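Local coordinates for trans-4-hydroxy-L-proline dehydratase (Clostridioides difficile 70-100-2010, PDB 6VXC), which catalyses, as a glycyl radical enzyme, the dehydration of trans-4-hydroxy-L-proline to (S)-1-pyrroline-5-carboxylate in the anaerobic breakdown of hydroxyproline, at residues 326-329 with 330-334; 273-276 with 277-280; 308-311 with 312-316. All coordinates share one frame; numbering follows the deposited sequence.

Interaction 1 of 3, residues 326-329 with 330-334; sequences RAQE and LLECL
Glu-332 OE2 is gripped by two groups, the side-chain amide of Gln-328 one turn earlier and the hydroxyl of Thr-25. Gln-328 and Glu-332 both lie on helix 324-339, so this is an i to i+4 side-chain bond on an α-helix. Gln-328 NE2 donates to Glu-332 OE2 over 3.0 Å, with an N-H...O angle of 150°. The donor reaches OE2 on the anti side and stands 32° out of the carboxylate plane. The amide and carboxylate planes are strongly turned against each other, 78° apart. The stretched Gln-328 chain sets off on the far side from its own nitrogen, while the Glu-332 chain starts back beside its nitrogen; the two chains therefore converge at their polar ends. The other oxygen, Glu-332 OE1, bonds to Thr-29 OG1 on helix 27-38. This buried carboxylate is thus fixed at both oxygens.

Beneath the side chains run the backbone bonds of the helix. Glu-332 N to Gln-328 O measures 2.8 Å, and Leu-330 N to Arg-326 O measures 2.9 Å. Leu-331 N to Ala-327 O is longer, at 3.3 Å.

A second polar pair sits on the neighbouring flank. Arg-326 NH1 forms a salt bridge with Glu-329 OE2 at 3.0 Å, approaching from above the carboxylate plane. Glu-329 OE1 meets Arg-28, so the carboxylate has an arginine partner for each oxygen; this would probably favour its charged form. The aliphatic part of Arg-326 passes Leu-330, with Arg-326 CG 4.2 Å from Leu-330 CD1. Leu-330 CG itself rests 3.4 Å from Arg-326 O.

Interaction 2 of 3, residues 273-276 with 277-280; sequences PETY and HQAI
Thr-275 OG1 accepts from Gln-278 N at 3.0 Å, with an N-H...O angle of 161°. In return the Gln-278 side chain folds back to the residues just before the helix. Its OE1 takes Glu-274 N at 2.8 Å, the donor tilted 18° from the carbonyl plane. Thr-275 N is a weak second donor to Gln-278 OE1, at 3.4 Å. Thr-275 and Gln-278 form a capping box, and Thr-275 is the N-cap of helix 276-293. At chi1 70° Thr-275 OG1 is tucked over its own backbone, facing the Gln-278 amide. Gln-278 CG passes 3.3 Å from Thr-275 OG1.

Apolar contacts lie beyond the cap. Pro-273 CB sits against the start of the helix, 4.1 Å from Ala-279 CB. On another side, Ile-280 CD1 meets Tyr-276 CE1 at 3.5 Å, at an oblique angle to the ring. The ring is anchored farther out, where Tyr-276 OH bonds to Ala-327 O of helix 324-339. At the opposite end of the residue, Tyr-276 N donates to Asp-316 OD2 of helix 305-318.

Interaction 3 of 3, residues 308-311 with 312-316; sequences HLNP and FYERD
Helix 305-318 carries this contact across a kink at Pro-311, whose nitrogen has no hydrogen to give to the turn before. The i to i+4 bonding resumes with Tyr-313 N, which donates to Leu-309 O at 2.8 Å. Glu-314 N follows, donating to Asn-310 O at 2.9 Å. The second of these is almost straight, with an N-H...O angle of 176°. Arg-315 N donates to Pro-311 O.

Asn-310 and Glu-314 are paired a second time through their side chains. Asn-310 ND2 makes a weak, bent hydrogen bond to Glu-314 OE2, 3.1 Å long. The amide and carboxylate planes stand 72° apart. A water joins the same two groups. It donates to Asn-310 OD1 at 2.7 Å and more loosely to Glu-314 OE2. The amide and the water thus both give hydrogens to one carboxylate oxygen.

Another flank holds Phe-312 and Arg-315. Phe-312 has CG beside its own backbone nitrogen (chi1 -67°), which brings the ring back along the preceding turn. There the ring edge meets a carbonyl oxygen in the ring plane, with Phe-312 CD2 3.3 Å from His-308 O. Arg-315 bends at chi3 and folds back over the backbone. Pro-311 O lies over the centre of one guanidinium face, 3.8 Å from Arg-315 CZ. Arg-315 NH2 also stands over one face of the Phe-312 ring, toward its rim. On its inner sides the helix packs on Tyr-276 through Leu-309 and Phe-312, and on helix 378-390 through Tyr-313.

Glu-314 is exposed and its direct side-chain bond is weak, so the Asn-310 pair is probably a modest addition to the backbone bonds. The water gives one hydrogen to each group, so it bridges amide and carboxylate and supplements the weak direct bond.

Overall arrangement
The three contacts lie on consecutive helices that pack together, away from the active-site residues and the radical glycine. Interaction 1 is the buried one, and its two carboxylates have partners from residues 25-29. Interaction 2 is partly buried and is a helix start, ruled by capping. Interaction 3 is also partly buried, but its polar pair is on a flank nearer solvent, with Glu-314 exposed, and uses water. Tyr-276 of interaction 2 lies between the other two helices: Leu-330 packs against its ring, and Phe-312 CB against its CA. Interactions 1 and 3 meet directly through apolar contacts, Ala-327 with Tyr-313 and Leu-331 with Leu-309.

Interaction 1 of 3, residues 326-329 with 330-334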
loop_
_atom_site.group_PDB
_atom_site.type_symbol
_atom_site.label_atom_id
_atom_site.label_comp_id
_atom_site.label_asym_id
_atom_site.label_seq_id
_atom_site.Cartn_x
_atom_site.Cartn_y
_atom_site.Cartn_z
ATOM N N ARG A 326 10.992 -16.496 23.498
ATOM C CA ARG A 326 10.947 -17.260 22.254
ATOM C C ARG A 326 9.861 -16.719 21.332
ATOM O O ARG A 326 10.049 -16.673 20.115
ATOM C CB ARG A 326 10.726 -18.749 22.541
ATOM C CG ARG A 326 10.604 -19.654 21.288
ATOM C CD ARG A 326 11.910 -19.725 20.486
ATOM N NE ARG A 326 12.057 -20.989 19.757
ATOM C CZ ARG A 326 13.218 -21.469 19.321
ATOM N NH1 ARG A 326 14.348 -20.842 19.621
ATOM N NH2 ARG A 326 13.257 -22.617 18.665
ATOM N N ALA A 327 8.724 -16.300 21.899
ATOM C CA ALA A 327 7.687 -15.635 21.106
ATOM C C ALA A 327 8.208 -14.360 20.459
ATOM O O ALA A 327 7.881 -14.069 19.303
ATOM C CB ALA A 327 6.464 -15.332 21.962
ATOM N N GLN A 328 9.002 -13.573 21.193
ATOM C CA GLN A 328 9.600 -12.387 20.602
ATOM C C GLN A 328 10.640 -12.761 19.560
ATOM O O GLN A 328 10.709 -12.132 18.497
ATOM C CB GLN A 328 10.236 -11.510 21.678
ATOM C CG GLN A 328 10.907 -10.286 21.096
ATOM C CD GLN A 328 11.303 -9.257 22.158
ATOM O OE1 GLN A 328 10.947 -9.382 23.339
ATOM N NE2 GLN A 328 12.021 -8.226 21.736
ATOM N N GLU A 329 11.449 -13.788 19.848
ATOM C CA GLU A 329 12.479 -14.221 18.913
ATOM C C GLU A 329 11.857 -14.648 17.583
ATOM O O GLU A 329 12.378 -14.325 16.509
ATOM C CB GLU A 329 13.305 -15.361 19.525
ATOM C CG GLU A 329 14.412 -15.895 18.601
ATOM C CD GLU A 329 15.231 -17.038 19.217
ATOM O OE1 GLU A 329 16.423 -17.159 18.899
ATOM O OE2 GLU A 329 14.671 -17.833 19.984
ATOM N N LEU A 330 10.742 -15.371 17.638
ATOM C CA LEU A 330 10.087 -15.813 16.411
ATOM C C LEU A 330 9.559 -14.625 15.611
ATOM O O LEU A 330 9.639 -14.618 14.382
ATOM C CB LEU A 330 8.969 -16.805 16.733
ATOM C CG LEU A 330 9.478 -18.186 17.140
ATOM C CD1 LEU A 330 8.399 -19.016 17.816
ATOM C CD2 LEU A 330 10.033 -18.916 15.927
ATOM N N LEU A 331 9.026 -13.610 16.292
ATOM C CA LEU A 331 8.544 -12.425 15.592
ATOM C C LEU A 331 9.684 -11.593 15.025
ATOM O O LEU A 331 9.532 -10.992 13.960
ATOM C CB LEU A 331 7.676 -11.573 16.517
ATOM C CG LEU A 331 6.285 -12.160 16.732
ATOM C CD1 LEU A 331 5.506 -11.374 17.747
ATOM C CD2 LEU A 331 5.534 -12.225 15.395
ATOM N N GLU A 332 10.825 -11.531 15.714
ATOM C CA GLU A 332 11.980 -10.860 15.125
ATOM C C GLU A 332 12.433 -11.585 13.872
ATOM O O GLU A 332 12.810 -10.951 12.882
ATOM C CB GLU A 332 13.121 -10.742 16.149
ATOM C CG GLU A 332 12.821 -9.667 17.206
ATOM C CD GLU A 332 13.917 -9.433 18.262
ATOM O OE1 GLU A 332 15.028 -10.009 18.165
ATOM O OE2 GLU A 332 13.637 -8.649 19.200
ATOM N N CYS A 333 12.363 -12.914 13.880
ATOM C CA CYS A 333 12.629 -13.668 12.662
ATOM C C CYS A 333 11.649 -13.291 11.560
ATOM O O CYS A 333 12.053 -13.052 10.420
ATOM C CB CYS A 333 12.571 -15.175 12.943
ATOM S SG CYS A 333 13.941 -15.858 13.905
ATOM N N LEU A 334 10.353 -13.249 11.885
ATOM C CA LEU A 334 9.328 -12.837 10.927
ATOM C C LEU A 334 9.616 -11.453 10.349
ATOM O O LEU A 334 9.519 -11.243 9.134
ATOM C CB LEU A 334 7.953 -12.855 11.593
ATOM C CG LEU A 334 6.810 -12.513 10.622
ATOM C CD1 LEU A 334 6.827 -13.459 9.412
ATOM C CD2 LEU A 334 5.464 -12.553 11.312
#

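Interaction 2 of 3, residues 273-276 with 277-280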
loop_
_atom_site.group_PDB
_atom_site.type_symbol
_atom_site.label_atom_id
_atom_site.label_comp_id
_atom_site.label_asym_id
_atom_site.label_seq_id
_atom_site.Cartn_x
_atom_site.Cartn_y
_atom_site.Cartn_z
ATOM N N PRO A 273 -2.201 -24.979 11.757
ATOM C CA PRO A 273 -1.131 -24.829 12.754
ATOM C C PRO A 273 -1.616 -25.242 14.136
ATOM O O PRO A 273 -2.765 -25.008 14.503
ATOM C CB PRO A 273 -0.799 -23.330 12.695
ATOM C CG PRO A 273 -2.060 -22.699 12.214
ATOM C CD PRO A 273 -2.665 -23.682 11.234
ATOM N N GLU A 274 -0.731 -25.892 14.891
ATOM C CA GLU A 274 -1.034 -26.304 16.255
ATOM C C GLU A 274 -0.313 -25.475 17.312
ATOM O O GLU A 274 -0.747 -25.463 18.463
ATOM C CB GLU A 274 -0.657 -27.779 16.459
ATOM C CG GLU A 274 -1.360 -28.744 15.513
ATOM C CD GLU A 274 -2.844 -28.883 15.795
ATOM O OE1 GLU A 274 -3.283 -28.477 16.893
ATOM O OE2 GLU A 274 -3.579 -29.383 14.912
ATOM N N THR A 275 0.769 -24.794 16.949
ATOM C CA THR A 275 1.575 -24.019 17.879
ATOM C C THR A 275 1.791 -22.610 17.326
ATOM O O THR A 275 1.605 -22.353 16.137
ATOM C CB THR A 275 2.929 -24.688 18.127
ATOM O OG1 THR A 275 3.723 -24.582 16.943
ATOM C CG2 THR A 275 2.753 -26.197 18.485
ATOM N N TYR A 276 2.198 -21.703 18.223
ATOM C CA TYR A 276 2.529 -20.330 17.852
ATOM C C TYR A 276 3.594 -20.294 16.762
ATOM O O TYR A 276 3.490 -19.525 15.798
ATOM C CB TYR A 276 2.989 -19.597 19.114
ATOM C CG TYR A 276 3.505 -18.175 19.026
ATOM C CD1 TYR A 276 4.812 -17.916 18.652
ATOM C CD2 TYR A 276 2.708 -17.100 19.432
ATOM C CE1 TYR A 276 5.297 -16.639 18.630
ATOM C CE2 TYR A 276 3.189 -15.812 19.420
ATOM C CZ TYR A 276 4.493 -15.590 19.020
ATOM O OH TYR A 276 5.015 -14.331 18.996
ATOM N N HIS A 277 4.641 -21.097 16.926
ATOM C CA HIS A 277 5.671 -21.235 15.901
ATOM C C HIS A 277 5.056 -21.670 14.569
ATOM O O HIS A 277 5.348 -21.097 13.518
ATOM C CB HIS A 277 6.695 -22.265 16.379
ATOM C CG HIS A 277 7.952 -22.319 15.579
ATOM N ND1 HIS A 277 7.993 -22.090 14.223
ATOM C CD2 HIS A 277 9.212 -22.643 15.940
ATOM C CE1 HIS A 277 9.234 -22.229 13.790
ATOM N NE2 HIS A 277 9.993 -22.575 14.814
ATOM N N GLN A 278 4.199 -22.692 14.601
ATOM C CA GLN A 278 3.585 -23.177 13.366
ATOM C C GLN A 278 2.655 -22.137 12.760
ATOM O O GLN A 278 2.536 -22.070 11.535
ATOM C CB GLN A 278 2.818 -24.476 13.614
ATOM C CG GLN A 278 3.738 -25.647 13.851
ATOM C CD GLN A 278 3.050 -26.834 14.483
ATOM O OE1 GLN A 278 1.822 -26.923 14.516
ATOM N NE2 GLN A 278 3.841 -27.757 14.985
ATOM N N ALA A 279 1.976 -21.350 13.601
ATOM C CA ALA A 279 1.092 -20.304 13.097
ATOM C C ALA A 279 1.870 -19.262 12.306
ATOM O O ALA A 279 1.411 -18.798 11.256
ATOM C CB ALA A 279 0.319 -19.657 14.242
ATOM N N ILE A 280 3.054 -18.889 12.790
ATOM C CA ILE A 280 3.864 -17.911 12.072
ATOM C C ILE A 280 4.390 -18.500 10.771
ATOM O O ILE A 280 4.388 -17.834 9.728
ATOM C CB ILE A 280 4.996 -17.379 12.974
ATOM C CG1 ILE A 280 4.421 -16.519 14.113
ATOM C CG2 ILE A 280 6.048 -16.644 12.141
ATOM C CD1 ILE A 280 5.442 -16.114 15.137
#

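Interaction 3 of 3, residues 308-311 with 312-316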
loop_
_atom_site.group_PDB
_atom_site.type_symbol
_atom_site.label_atom_id
_atom_site.label_comp_id
_atom_site.label_asym_id
_atom_site.label_seq_id
_atom_site.Cartn_x
_atom_site.Cartn_y
_atom_site.Cartn_z
ATOM N N HIS A 308 -4.557 -12.991 16.095
ATOM C CA HIS A 308 -4.448 -14.371 15.629
ATOM C C HIS A 308 -3.473 -15.171 16.486
ATOM O O HIS A 308 -3.697 -16.360 16.730
ATOM C CB HIS A 308 -4.039 -14.404 14.151
ATOM C CG HIS A 308 -4.985 -13.658 13.268
ATOM N ND1 HIS A 308 -4.575 -12.664 12.403
ATOM C CD2 HIS A 308 -6.334 -13.714 13.166
ATOM C CE1 HIS A 308 -5.631 -12.152 11.796
ATOM N NE2 HIS A 308 -6.709 -12.773 12.240
ATOM N N LEU A 309 -2.382 -14.541 16.938
ATOM C CA LEU A 309 -1.348 -15.275 17.663
ATOM C C LEU A 309 -1.665 -15.452 19.147
ATOM O O LEU A 309 -1.180 -16.406 19.759
ATOM C CB LEU A 309 0.005 -14.585 17.508
ATOM C CG LEU A 309 0.676 -14.638 16.135
ATOM C CD1 LEU A 309 2.044 -13.981 16.197
ATOM C CD2 LEU A 309 0.777 -16.075 15.600
ATOM N N ASN A 310 -2.461 -14.570 19.741
ATOM C CA ASN A 310 -2.630 -14.621 21.192
ATOM C C ASN A 310 -3.180 -15.952 21.692
ATOM O O ASN A 310 -2.696 -16.427 22.731
ATOM C CB ASN A 310 -3.513 -13.465 21.677
ATOM C CG ASN A 310 -3.476 -13.321 23.199
ATOM O OD1 ASN A 310 -2.420 -13.076 23.788
ATOM N ND2 ASN A 310 -4.626 -13.494 23.839
ATOM N N PRO A 311 -4.169 -16.584 21.049
ATOM C CA PRO A 311 -4.593 -17.915 21.526
ATOM C C PRO A 311 -3.465 -18.934 21.520
ATOM O O PRO A 311 -3.316 -19.699 22.482
ATOM C CB PRO A 311 -5.730 -18.289 20.555
ATOM C CG PRO A 311 -6.268 -16.961 20.094
ATOM C CD PRO A 311 -5.056 -16.062 19.991
ATOM N N PHE A 312 -2.636 -18.931 20.476
ATOM C CA PHE A 312 -1.485 -19.822 20.431
ATOM C C PHE A 312 -0.493 -19.487 21.537
ATOM O O PHE A 312 0.015 -20.387 22.219
ATOM C CB PHE A 312 -0.806 -19.713 19.061
ATOM C CG PHE A 312 -1.640 -20.240 17.906
ATOM C CD1 PHE A 312 -1.734 -21.594 17.660
ATOM C CD2 PHE A 312 -2.352 -19.376 17.110
ATOM C CE1 PHE A 312 -2.486 -22.070 16.613
ATOM C CE2 PHE A 312 -3.123 -19.840 16.062
ATOM C CZ PHE A 312 -3.190 -21.187 15.812
ATOM N N TYR A 313 -0.227 -18.196 21.741
ATOM C CA TYR A 313 0.710 -17.783 22.779
ATOM C C TYR A 313 0.259 -18.299 24.137
ATOM O O TYR A 313 1.010 -18.982 24.835
ATOM C CB TYR A 313 0.832 -16.253 22.799
ATOM C CG TYR A 313 1.804 -15.729 23.834
ATOM C CD1 TYR A 313 3.175 -15.858 23.642
ATOM C CD2 TYR A 313 1.359 -15.074 24.978
ATOM C CE1 TYR A 313 4.076 -15.381 24.566
ATOM C CE2 TYR A 313 2.260 -14.584 25.922
ATOM C CZ TYR A 313 3.614 -14.747 25.703
ATOM O OH TYR A 313 4.508 -14.277 26.615
ATOM N N GLU A 314 -0.991 -18.009 24.501
ATOM C CA GLU A 314 -1.508 -18.409 25.803
ATOM C C GLU A 314 -1.475 -19.922 25.964
ATOM O O GLU A 314 -1.042 -20.441 26.999
ATOM C CB GLU A 314 -2.923 -17.859 25.977
ATOM C CG GLU A 314 -2.961 -16.342 26.102
ATOM C CD GLU A 314 -4.332 -15.814 26.470
ATOM O OE1 GLU A 314 -5.286 -16.606 26.477
ATOM O OE2 GLU A 314 -4.464 -14.601 26.745
ATOM N N ARG A 315 -1.913 -20.650 24.935
ATOM C CA ARG A 315 -1.895 -22.106 24.984
ATOM C C ARG A 315 -0.465 -22.629 25.118
ATOM O O ARG A 315 -0.175 -23.474 25.974
ATOM C CB ARG A 315 -2.592 -22.647 23.726
ATOM C CG ARG A 315 -3.031 -24.085 23.724
ATOM C CD ARG A 315 -4.204 -24.307 22.700
ATOM N NE ARG A 315 -3.973 -23.657 21.400
ATOM C CZ ARG A 315 -4.805 -22.802 20.799
ATOM N NH1 ARG A 315 -5.969 -22.469 21.351
ATOM N NH2 ARG A 315 -4.485 -22.281 19.625
ATOM N N ASP A 316 0.462 -22.082 24.325
ATOM C CA ASP A 316 1.821 -22.615 24.300
ATOM C C ASP A 316 2.567 -22.339 25.606
ATOM O O ASP A 316 3.297 -23.208 26.099
ATOM C CB ASP A 316 2.590 -22.043 23.100
ATOM C CG ASP A 316 2.205 -22.716 21.753
ATOM O OD1 ASP A 316 1.226 -23.497 21.711
ATOM O OD2 ASP A 316 2.884 -22.440 20.734
HETATM O O HOH W 1 -2.305 -12.149 26.371
#